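Local coordinates for protein-L-isoaspartate(D-aspartate) O-methyltransferase (PDB 1VBF) that probably catalyses methyl transfer from S-adenosyl-L-methionine to L-isoaspartyl residues of damaged proteins, a step in their repair or degradation, at residues G71-E76 and E130-Y135; K94-E99 and K119-D124; Y135-V140 and G158-L163; K150-L155 and V176-N181. One frame throughout, in Å; residues are numbered along the deposited sequence.

Contact 1: residues G71-E76 and E130-Y135; sequences GQKVLE and EEEKPY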
# COMPACT_ATOMS: atom_id res chain seq x y z
N GLY B 71 50.73 3.66 1.41
CA GLY B 71 50.92 4.10 0.04
C GLY B 71 49.83 4.01 -0.99
O GLY B 71 50.12 3.92 -2.17
N GLN B 72 48.57 4.04 -0.58
CA GLN B 72 47.50 4.00 -1.57
C GLN B 72 46.98 5.43 -1.79
O GLN B 72 47.23 6.34 -0.98
CB GLN B 72 46.33 3.13 -1.12
CG GLN B 72 46.67 1.69 -0.83
CD GLN B 72 45.45 0.88 -0.40
OE1 GLN B 72 44.77 1.21 0.58
NE2 GLN B 72 45.18 -0.19 -1.13
N LYS B 73 46.28 5.63 -2.89
CA LYS B 73 45.67 6.92 -3.18
C LYS B 73 44.20 6.56 -3.10
O LYS B 73 43.73 5.68 -3.84
CB LYS B 73 46.03 7.40 -4.58
CG LYS B 73 45.84 8.89 -4.78
CD LYS B 73 46.39 9.28 -6.12
CE LYS B 73 46.57 10.77 -6.27
NZ LYS B 73 47.36 11.03 -7.50
N VAL B 74 43.48 7.23 -2.22
CA VAL B 74 42.06 6.94 -2.03
C VAL B 74 41.14 8.09 -2.37
O VAL B 74 41.35 9.21 -1.91
CB VAL B 74 41.81 6.54 -0.55
CG1 VAL B 74 40.31 6.35 -0.29
CG2 VAL B 74 42.62 5.29 -0.22
N LEU B 75 40.12 7.81 -3.16
CA LEU B 75 39.13 8.82 -3.51
C LEU B 75 37.91 8.57 -2.61
O LEU B 75 37.42 7.45 -2.55
CB LEU B 75 38.72 8.70 -4.98
CG LEU B 75 37.51 9.56 -5.38
CD1 LEU B 75 37.92 11.01 -5.40
CD2 LEU B 75 36.98 9.14 -6.74
N GLU B 76 37.44 9.61 -1.92
CA GLU B 76 36.28 9.51 -1.04
C GLU B 76 35.15 10.45 -1.48
O GLU B 76 35.34 11.67 -1.45
CB GLU B 76 36.65 9.89 0.40
CG GLU B 76 35.45 10.00 1.33
CD GLU B 76 35.78 10.62 2.68
OE1 GLU B 76 36.08 11.82 2.72
OE2 GLU B 76 35.72 9.90 3.70
N GLU B 130 38.84 13.42 -11.64
CA GLU B 130 39.71 13.10 -12.77
C GLU B 130 41.18 13.35 -12.53
O GLU B 130 42.01 12.50 -12.70
CB GLU B 130 39.30 13.93 -14.00
CG GLU B 130 38.63 13.16 -15.12
CD GLU B 130 39.43 11.94 -15.53
OE1 GLU B 130 40.61 12.12 -15.93
OE2 GLU B 130 38.88 10.82 -15.45
N GLU B 131 41.45 14.59 -12.16
CA GLU B 131 42.78 15.16 -11.96
C GLU B 131 43.83 14.47 -11.10
O GLU B 131 45.01 14.75 -11.27
CB GLU B 131 42.61 16.61 -11.56
CG GLU B 131 41.12 16.99 -11.37
CD GLU B 131 40.63 18.02 -12.37
OE1 GLU B 131 41.33 19.04 -12.57
OE2 GLU B 131 39.54 17.80 -12.96
N GLU B 132 43.45 13.60 -10.16
CA GLU B 132 44.43 12.82 -9.38
C GLU B 132 44.03 11.39 -9.70
O GLU B 132 44.14 10.47 -8.88
CB GLU B 132 44.32 13.10 -7.90
CG GLU B 132 44.69 14.51 -7.48
CD GLU B 132 46.17 14.85 -7.62
OE1 GLU B 132 47.03 14.11 -7.08
OE2 GLU B 132 46.47 15.87 -8.29
N LYS B 133 43.60 11.26 -10.95
CA LYS B 133 43.04 10.08 -11.57
C LYS B 133 43.23 8.70 -11.05
O LYS B 133 42.29 8.16 -10.49
CB LYS B 133 43.35 10.02 -13.07
CG LYS B 133 42.30 9.22 -13.82
CD LYS B 133 42.56 9.17 -15.31
CE LYS B 133 43.51 8.02 -15.65
NZ LYS B 133 43.00 6.68 -15.19
N PRO B 134 44.41 8.09 -11.21
CA PRO B 134 44.49 6.71 -10.71
C PRO B 134 44.29 6.54 -9.22
O PRO B 134 45.11 7.00 -8.43
CB PRO B 134 45.87 6.25 -11.18
CG PRO B 134 46.37 7.37 -12.09
CD PRO B 134 45.74 8.61 -11.54
N TYR B 135 43.18 5.92 -8.81
CA TYR B 135 42.94 5.71 -7.39
C TYR B 135 43.04 4.23 -7.08
O TYR B 135 42.80 3.38 -7.94
CB TYR B 135 41.56 6.21 -6.95
CG TYR B 135 41.37 7.69 -7.08
CD1 TYR B 135 40.62 8.22 -8.13
CD2 TYR B 135 41.99 8.57 -6.21
CE1 TYR B 135 40.51 9.59 -8.30
CE2 TYR B 135 41.88 9.94 -6.38
CZ TYR B 135 41.14 10.45 -7.41
OH TYR B 135 41.00 11.81 -7.51

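Contact 2: residues K94-E99 and K119-D124; sequences KVVSVE and KLILGD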
# COMPACT_ATOMS: atom_id res chain seq x y z
N LYS B 94 47.94 9.25 0.13
CA LYS B 94 47.13 10.44 -0.18
C LYS B 94 45.63 10.18 -0.27
O LYS B 94 45.19 9.11 -0.68
CB LYS B 94 47.62 11.08 -1.47
CG LYS B 94 48.78 12.02 -1.24
CD LYS B 94 49.65 12.11 -2.46
CE LYS B 94 51.11 12.32 -2.05
NZ LYS B 94 52.04 11.94 -3.17
N VAL B 95 44.85 11.20 0.09
CA VAL B 95 43.40 11.10 0.06
C VAL B 95 42.75 12.30 -0.63
O VAL B 95 42.93 13.44 -0.20
CB VAL B 95 42.82 11.03 1.50
CG1 VAL B 95 41.33 11.02 1.47
CG2 VAL B 95 43.31 9.81 2.19
N VAL B 96 42.00 12.05 -1.71
CA VAL B 96 41.27 13.11 -2.39
C VAL B 96 39.81 12.94 -1.95
O VAL B 96 39.23 11.87 -2.13
CB VAL B 96 41.36 12.97 -3.92
CG1 VAL B 96 40.39 13.94 -4.57
CG2 VAL B 96 42.79 13.25 -4.40
N SER B 97 39.21 13.97 -1.36
CA SER B 97 37.84 13.86 -0.88
C SER B 97 36.90 14.97 -1.37
O SER B 97 37.17 16.15 -1.17
CB SER B 97 37.85 13.85 0.64
OG SER B 97 36.53 13.83 1.16
N VAL B 98 35.78 14.57 -1.96
CA VAL B 98 34.81 15.50 -2.52
C VAL B 98 33.53 15.72 -1.69
O VAL B 98 32.98 14.77 -1.16
CB VAL B 98 34.37 15.01 -3.91
CG1 VAL B 98 33.52 16.06 -4.60
CG2 VAL B 98 35.60 14.61 -4.72
N GLU B 99 33.07 16.96 -1.60
CA GLU B 99 31.84 17.29 -0.88
C GLU B 99 31.02 18.24 -1.77
O GLU B 99 31.54 19.23 -2.27
CB GLU B 99 32.16 17.96 0.45
CG GLU B 99 30.92 18.54 1.11
CD GLU B 99 29.88 17.48 1.41
OE1 GLU B 99 28.68 17.70 1.12
OE2 GLU B 99 30.26 16.41 1.95
N LYS B 119 43.34 16.11 0.12
CA LYS B 119 42.90 17.17 -0.79
C LYS B 119 41.36 17.25 -0.72
O LYS B 119 40.66 16.30 -1.09
CB LYS B 119 43.33 16.86 -2.21
CG LYS B 119 42.93 17.93 -3.22
CD LYS B 119 43.42 17.56 -4.60
CE LYS B 119 43.22 18.71 -5.56
NZ LYS B 119 43.80 19.98 -5.03
N LEU B 120 40.85 18.39 -0.24
CA LEU B 120 39.42 18.62 -0.11
C LEU B 120 38.78 19.43 -1.26
O LEU B 120 38.97 20.63 -1.37
CB LEU B 120 39.16 19.35 1.21
CG LEU B 120 39.64 18.64 2.48
CD1 LEU B 120 39.64 19.62 3.64
CD2 LEU B 120 38.75 17.42 2.78
N ILE B 121 37.96 18.75 -2.06
CA ILE B 121 37.26 19.35 -3.19
C ILE B 121 35.79 19.68 -2.90
O ILE B 121 35.10 18.88 -2.27
CB ILE B 121 37.28 18.39 -4.40
CG1 ILE B 121 38.67 18.39 -5.04
CG2 ILE B 121 36.23 18.77 -5.43
CD1 ILE B 121 39.79 18.08 -4.10
N LEU B 122 35.33 20.85 -3.37
CA LEU B 122 33.94 21.27 -3.22
C LEU B 122 33.34 21.08 -4.62
O LEU B 122 33.60 21.88 -5.49
CB LEU B 122 33.85 22.74 -2.86
CG LEU B 122 32.54 23.24 -2.22
CD1 LEU B 122 32.32 24.66 -2.68
CD2 LEU B 122 31.33 22.35 -2.59
N GLY B 123 32.56 20.03 -4.84
CA GLY B 123 32.02 19.81 -6.16
C GLY B 123 31.10 18.61 -6.27
O GLY B 123 30.68 18.04 -5.26
N ASP B 124 30.79 18.21 -7.50
CA ASP B 124 29.89 17.11 -7.78
C ASP B 124 30.65 15.80 -7.63
O ASP B 124 31.41 15.41 -8.52
CB ASP B 124 29.38 17.25 -9.21
CG ASP B 124 28.41 16.16 -9.61
OD1 ASP B 124 28.30 15.12 -8.94
OD2 ASP B 124 27.74 16.35 -10.64

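Contact 3: residues Y135-V140 and G158-L163; sequences YDRVVV and GGIMIL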
# COMPACT_ATOMS: atom_id res chain seq x y z
N TYR B 135 43.18 5.92 -8.81
CA TYR B 135 42.94 5.71 -7.39
C TYR B 135 43.04 4.23 -7.08
O TYR B 135 42.80 3.38 -7.94
CB TYR B 135 41.56 6.21 -6.95
CG TYR B 135 41.37 7.69 -7.08
CD1 TYR B 135 40.62 8.22 -8.13
CD2 TYR B 135 41.99 8.57 -6.21
CE1 TYR B 135 40.51 9.59 -8.30
CE2 TYR B 135 41.88 9.94 -6.38
CZ TYR B 135 41.14 10.45 -7.41
OH TYR B 135 41.00 11.81 -7.51
N ASP B 136 43.40 3.91 -5.84
CA ASP B 136 43.50 2.52 -5.41
C ASP B 136 42.17 2.08 -4.85
O ASP B 136 41.76 0.94 -5.03
CB ASP B 136 44.59 2.37 -4.34
CG ASP B 136 45.99 2.51 -4.90
OD1 ASP B 136 46.51 1.49 -5.44
OD2 ASP B 136 46.57 3.63 -4.82
N ARG B 137 41.49 3.00 -4.18
CA ARG B 137 40.22 2.71 -3.54
C ARG B 137 39.29 3.90 -3.67
O ARG B 137 39.73 5.04 -3.84
CB ARG B 137 40.46 2.45 -2.05
CG ARG B 137 41.54 1.44 -1.71
CD ARG B 137 41.05 0.03 -1.86
NE ARG B 137 41.97 -0.78 -2.63
CZ ARG B 137 42.56 -1.87 -2.16
NH1 ARG B 137 42.30 -2.24 -0.92
NH2 ARG B 137 43.39 -2.58 -2.92
N VAL B 138 37.99 3.62 -3.54
CA VAL B 138 36.96 4.64 -3.57
C VAL B 138 35.83 4.25 -2.60
O VAL B 138 35.38 3.10 -2.60
CB VAL B 138 36.35 4.81 -4.95
CG1 VAL B 138 35.24 5.83 -4.87
CG2 VAL B 138 37.40 5.22 -5.95
N VAL B 139 35.39 5.19 -1.78
CA VAL B 139 34.30 4.94 -0.84
C VAL B 139 33.26 6.00 -1.11
O VAL B 139 33.60 7.17 -1.26
CB VAL B 139 34.69 5.18 0.60
CG1 VAL B 139 33.84 4.31 1.53
CG2 VAL B 139 36.14 4.96 0.77
N VAL B 140 31.98 5.62 -1.16
CA VAL B 140 30.93 6.62 -1.40
C VAL B 140 30.03 6.55 -0.19
O VAL B 140 29.72 5.46 0.24
CB VAL B 140 30.17 6.28 -2.70
CG1 VAL B 140 29.33 7.48 -3.15
CG2 VAL B 140 31.17 5.88 -3.78
N GLY B 158 43.04 -3.17 -10.61
CA GLY B 158 42.51 -4.11 -9.64
C GLY B 158 41.91 -3.42 -8.44
O GLY B 158 41.66 -4.06 -7.43
N GLY B 159 41.69 -2.11 -8.57
CA GLY B 159 41.15 -1.32 -7.48
C GLY B 159 39.89 -1.87 -6.86
O GLY B 159 39.25 -2.75 -7.40
N ILE B 160 39.51 -1.33 -5.71
CA ILE B 160 38.31 -1.77 -5.02
C ILE B 160 37.48 -0.57 -4.70
O ILE B 160 38.01 0.44 -4.24
CB ILE B 160 38.66 -2.45 -3.68
CG1 ILE B 160 39.34 -3.79 -3.97
CG2 ILE B 160 37.40 -2.59 -2.78
CD1 ILE B 160 39.81 -4.47 -2.72
N MSE B 161 36.17 -0.67 -4.96
CA MSE B 161 35.25 0.41 -4.65
C MSE B 161 34.08 -0.10 -3.81
O MSE B 161 33.57 -1.19 -4.04
CB MSE B 161 34.70 1.08 -5.91
CG MSE B 161 33.66 2.17 -5.61
SE MSE B 161 32.97 3.08 -7.22
CE MSE B 161 32.53 4.76 -6.43
N ILE B 162 33.66 0.70 -2.84
CA ILE B 162 32.53 0.35 -2.00
C ILE B 162 31.51 1.49 -2.05
O ILE B 162 31.86 2.64 -1.81
CB ILE B 162 32.99 0.08 -0.54
CG1 ILE B 162 33.70 -1.27 -0.51
CG2 ILE B 162 31.78 0.07 0.44
CD1 ILE B 162 34.17 -1.71 0.85
N LEU B 163 30.26 1.17 -2.39
CA LEU B 163 29.19 2.16 -2.43
C LEU B 163 27.83 1.54 -2.33
O LEU B 163 27.67 0.37 -2.67
CB LEU B 163 29.20 2.97 -3.73
CG LEU B 163 29.28 2.36 -5.14
CD1 LEU B 163 28.92 0.89 -5.20
CD2 LEU B 163 28.38 3.17 -6.03

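Contact 4: residues K150-L155 and V176-N181; sequences KPYEQL and VIKKGN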
# COMPACT_ATOMS: atom_id res chain seq x y z
N LYS B 150 32.12 7.62 -13.20
CA LYS B 150 33.39 8.34 -13.13
C LYS B 150 34.34 7.72 -12.10
O LYS B 150 35.49 7.42 -12.41
CB LYS B 150 33.15 9.83 -12.79
CG LYS B 150 32.41 10.57 -13.85
CD LYS B 150 33.08 10.43 -15.19
CE LYS B 150 32.36 11.25 -16.24
NZ LYS B 150 33.04 11.27 -17.56
N PRO B 151 33.88 7.54 -10.85
CA PRO B 151 34.76 6.93 -9.84
C PRO B 151 35.30 5.60 -10.37
O PRO B 151 36.51 5.37 -10.38
CB PRO B 151 33.83 6.73 -8.65
CG PRO B 151 32.85 7.86 -8.80
CD PRO B 151 32.56 7.87 -10.28
N TYR B 152 34.40 4.75 -10.84
CA TYR B 152 34.81 3.47 -11.38
C TYR B 152 35.87 3.62 -12.48
O TYR B 152 36.82 2.82 -12.53
CB TYR B 152 33.61 2.71 -11.96
CG TYR B 152 33.96 1.31 -12.41
CD1 TYR B 152 34.04 0.26 -11.50
CD2 TYR B 152 34.29 1.05 -13.74
CE1 TYR B 152 34.46 -1.01 -11.90
CE2 TYR B 152 34.70 -0.20 -14.15
CZ TYR B 152 34.79 -1.23 -13.24
OH TYR B 152 35.24 -2.48 -13.67
N GLU B 153 35.73 4.62 -13.35
CA GLU B 153 36.73 4.79 -14.41
C GLU B 153 38.05 5.23 -13.80
O GLU B 153 39.12 4.80 -14.23
CB GLU B 153 36.29 5.85 -15.44
CG GLU B 153 34.92 5.64 -16.04
CD GLU B 153 34.52 6.77 -16.99
OE1 GLU B 153 34.69 7.97 -16.64
OE2 GLU B 153 34.03 6.44 -18.10
N GLN B 154 37.96 6.09 -12.79
CA GLN B 154 39.14 6.59 -12.12
C GLN B 154 39.88 5.52 -11.26
O GLN B 154 41.04 5.69 -10.89
CB GLN B 154 38.73 7.81 -11.30
CG GLN B 154 38.42 9.02 -12.18
CD GLN B 154 37.53 10.05 -11.50
OE1 GLN B 154 37.66 10.32 -10.31
NE2 GLN B 154 36.64 10.65 -12.27
N LEU B 155 39.22 4.41 -10.96
CA LEU B 155 39.84 3.33 -10.19
C LEU B 155 40.99 2.67 -10.95
O LEU B 155 40.98 2.62 -12.17
CB LEU B 155 38.82 2.23 -9.89
CG LEU B 155 38.32 2.08 -8.47
CD1 LEU B 155 37.57 0.77 -8.34
CD2 LEU B 155 39.49 2.10 -7.53
N VAL B 176 33.00 -3.42 -5.09
CA VAL B 176 33.33 -3.59 -6.49
C VAL B 176 34.81 -3.71 -6.76
O VAL B 176 35.58 -2.85 -6.36
CB VAL B 176 32.80 -2.39 -7.28
CG1 VAL B 176 33.08 -2.55 -8.75
CG2 VAL B 176 31.35 -2.22 -7.03
N ILE B 177 35.23 -4.78 -7.43
CA ILE B 177 36.64 -4.92 -7.76
C ILE B 177 36.78 -4.71 -9.25
O ILE B 177 36.26 -5.47 -10.04
CB ILE B 177 37.19 -6.31 -7.41
CG1 ILE B 177 37.13 -6.55 -5.91
CG2 ILE B 177 38.62 -6.40 -7.89
CD1 ILE B 177 37.64 -7.89 -5.52
N LYS B 178 37.50 -3.67 -9.64
CA LYS B 178 37.63 -3.40 -11.05
C LYS B 178 38.26 -4.50 -11.89
O LYS B 178 39.23 -5.15 -11.47
CB LYS B 178 38.38 -2.09 -11.27
CG LYS B 178 38.29 -1.58 -12.68
CD LYS B 178 38.79 -0.17 -12.73
CE LYS B 178 38.73 0.42 -14.12
NZ LYS B 178 39.27 1.82 -14.07
N LYS B 179 37.68 -4.72 -13.07
CA LYS B 179 38.16 -5.70 -14.03
C LYS B 179 37.57 -5.36 -15.40
O LYS B 179 36.67 -6.05 -15.88
CB LYS B 179 37.72 -7.11 -13.62
CG LYS B 179 38.29 -8.17 -14.54
CD LYS B 179 37.42 -9.40 -14.63
CE LYS B 179 37.97 -10.35 -15.70
NZ LYS B 179 37.01 -11.44 -16.03
N GLY B 180 38.07 -4.30 -16.03
CA GLY B 180 37.54 -3.89 -17.32
C GLY B 180 36.08 -3.52 -17.12
O GLY B 180 35.76 -2.78 -16.18
N ASN B 181 35.19 -4.01 -17.98
CA ASN B 181 33.78 -3.71 -17.83
C ASN B 181 33.05 -4.89 -17.26
O ASN B 181 31.82 -4.96 -17.34
CB ASN B 181 33.15 -3.33 -19.15
CG ASN B 181 33.56 -1.98 -19.61
OD1 ASN B 181 33.65 -1.04 -18.81
ND2 ASN B 181 33.81 -1.85 -20.91

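Contact 1: residues G71-E76 and E130-Y135
This is a mixed aromatic and ionic contact between the start of strand 73-77, at the centre of the methyltransferase sheet, and the loop that leads into the neighbouring strand 135-140. The Tyr135 ring is the middle of it. Leu75 CB stands over the centre of one ring face in a CH-pi contact, 3.4 Å from the centroid of the Tyr135 ring and only 9° off its normal. With Leu75 CG anti to the backbone N (chi1 170°), the isobutyl branch runs on along the same ring, and Leu75 CD1 lies 3.8 Å from Tyr135 CZ. The opposite face is met near its rim by the carbonyl Glu132 O of the incoming loop. Beyond the ring, Tyr135 OH hydrogen-bonds to Tyr129 O, which fixes the far end of the side chain.

Lys73 runs out past the ring in an extended chain. Its CG touches the ring obliquely, 4.1 Å from Tyr135 CD2, and its CD passes 3.5 Å from Pro134 O. The tip then forms a salt bridge, with Lys73 NZ 3.1 Å from Glu132 OE1; the ammonium comes from above the carboxylate plane, and the two side chains cross at roughly a right angle. The chemistry is thus divided by depth: a buried tyrosine is gripped on its face and at its hydroxyl, while the charged pair ties down the loop at a partly exposed margin.

Contact 2: residues K94-E99 and K119-D124
Strands 94-99 and 119-122 run parallel, their axes 4.7 Å apart at closest approach and inclined by 23°. Five backbone hydrogen bonds join them in the staggered ladder of a parallel pair. Lys119 N donates to Val95 O, and Lys119 O in turn receives Ser97 N at 2.8 Å in a nearly straight bond (177° at the hydrogen). Ile121 repeats the pattern two residues on, its N donating to Ser97 O while its O takes Glu99 N at 2.9 Å. The last rung, Gly123 N to Glu99 O, is 2.9 Å long, but its donor sits well above the carbonyl plane, where segment 119-124 is already leaving the strand.

On one face Val96, Val98 and Ile121 form an apolar patch that Tyr129 helps to cover. Val98 CG1, anti to the backbone N, lies 3.9 Å from Ile121 CG2, and Ile121 CD1 reaches back to Val96 CG1 at 4.2 Å. Val98 CG1 also rests 3.5 Å from Gly123 O, where the chain bends away. The other face carries Ser97, Leu120, Glu99 and Leu122, with helix 102-109 of this beta-alpha-beta unit packed on Glu99 and Leu122. Ser97 OG bonds to Thr79 and Glu76, and the Glu99 carboxylate is held by the backbone N-H groups of Gly80 and Asn101. These main-chain donors probably stabilise the buried carboxylate as an anion; its place at the C-terminal end of strand 94-99 is that of the acid which in class I methyltransferases commonly meets the cofactor ribose.

Contact 3: residues Y135-V140 and G158-L163
Backbone pairing comes first: strands 137-140 and 159-163 lie parallel within 3°, the fourth and fifth strands of the Rossmann-like order 3-2-1-4-5. Ile160 N donates to Asp136 O at 3.3 Å and Val138 N returns to Ile160 O; Ile162 N then donates to Val138 O at 3.0 Å, and Val140 N closes the ladder on Ile162 O.

Apolar contacts fill the face of Val138 and Met161, modelled as selenomethionine. The extended Met161 chain lies alongside Val138, its CG 3.8 Å from Val138 CB, and Pro151 of helix 149-154 covers both. Farther on, Val140 CG2 meets Leu163 CB at 3.5 Å.

The polar element lies on the face of Arg137 and Ile160. Arg137 bends at chi2 and chi3, so that its guanidinium is laid over the tip of Ile160, with Ile160 CD1 3.8 Å from Arg137 CZ and over the centre of the group. Arg137 NE turns to its own neighbour, 3.0 Å from Asp136 O, which lies in the guanidinium plane. Arg137 NH1 holds Asp67 in a salt bridge and also Leu66 O. An alanine here would remove the cover over Ile160 and would probably leave the Asp67 charge poorly compensated.

Asp136 O therefore serves two donors, Ile160 N and Arg137 NE, so that the buried charge is tied to the very carbonyl that starts the strand pairing.

Contact 4: residues K150-L155 and V176-N181
Lys150, on the helix that Cys149 begins, takes no part in the contact with 176-181; its NZ forms a salt bridge with Glu153 of the second subunit, and Cys149 makes the interchain disulfide. Two residues on, Tyr152 carries the main contact. Its CG is anti to the backbone N (chi1 -174°), which sends the ring across to the turn after strand 171-177. There Tyr152 OH donates to Gly180 O at 2.6 Å, the acceptor lying at the ring edge and in its plane, and weakly receives Lys179 N. Along another part of the edge Tyr152 CE1 touches Val176 CG1 at 3.8 Å. One face of the ring is crossed near its rim by the Lys178 chain, whose CG lies 3.6 Å from Tyr152 CZ.

The helix belongs to the beta-alpha-beta crossover between strands 135-140 and 159-165, and the strand end it meets lies antiparallel beside the second of these. Lys178, fully extended, reaches back to the C-terminal end of the helix. Its NZ donates to Tyr152 O at 3.1 Å, in the carbonyl plane. At Leu155, where the chain leaves the helix, Lys178 NZ donates to Leu155 O at 2.7 Å. A leucine in place of Lys178 would lose both of these bonds and would probably loosen the helix end, where the carbonyl dipoles are likely to favour a cation. Leu155 CB packs 3.7 Å from Lys178 CD.

All four contacts reach one sheet, and across it they come in the order 2, 1, 3, 4. Contact 2 is nested in the chain loop closed by contact 1, and their centres are 10 Å apart; Glu76 OE1 probably hydrogen-bonds to Ser97 OG at 2.6 Å, linking strands 73-77 and 94-99. Contacts 1 and 3 share Tyr135, and Lys73 O meets Asp136 N at 2.7 Å. Contacts 3 and 4 alternate along the chain, about 8 Å between centres, with Gly159 O 3.0 Å from Lys178 N. Contacts 2 and 4 do not touch. Strands 73-77 and 94-99 probably lead into the S-adenosylmethionine pocket, as in related methyltransferases, while contact 4 borders the second subunit.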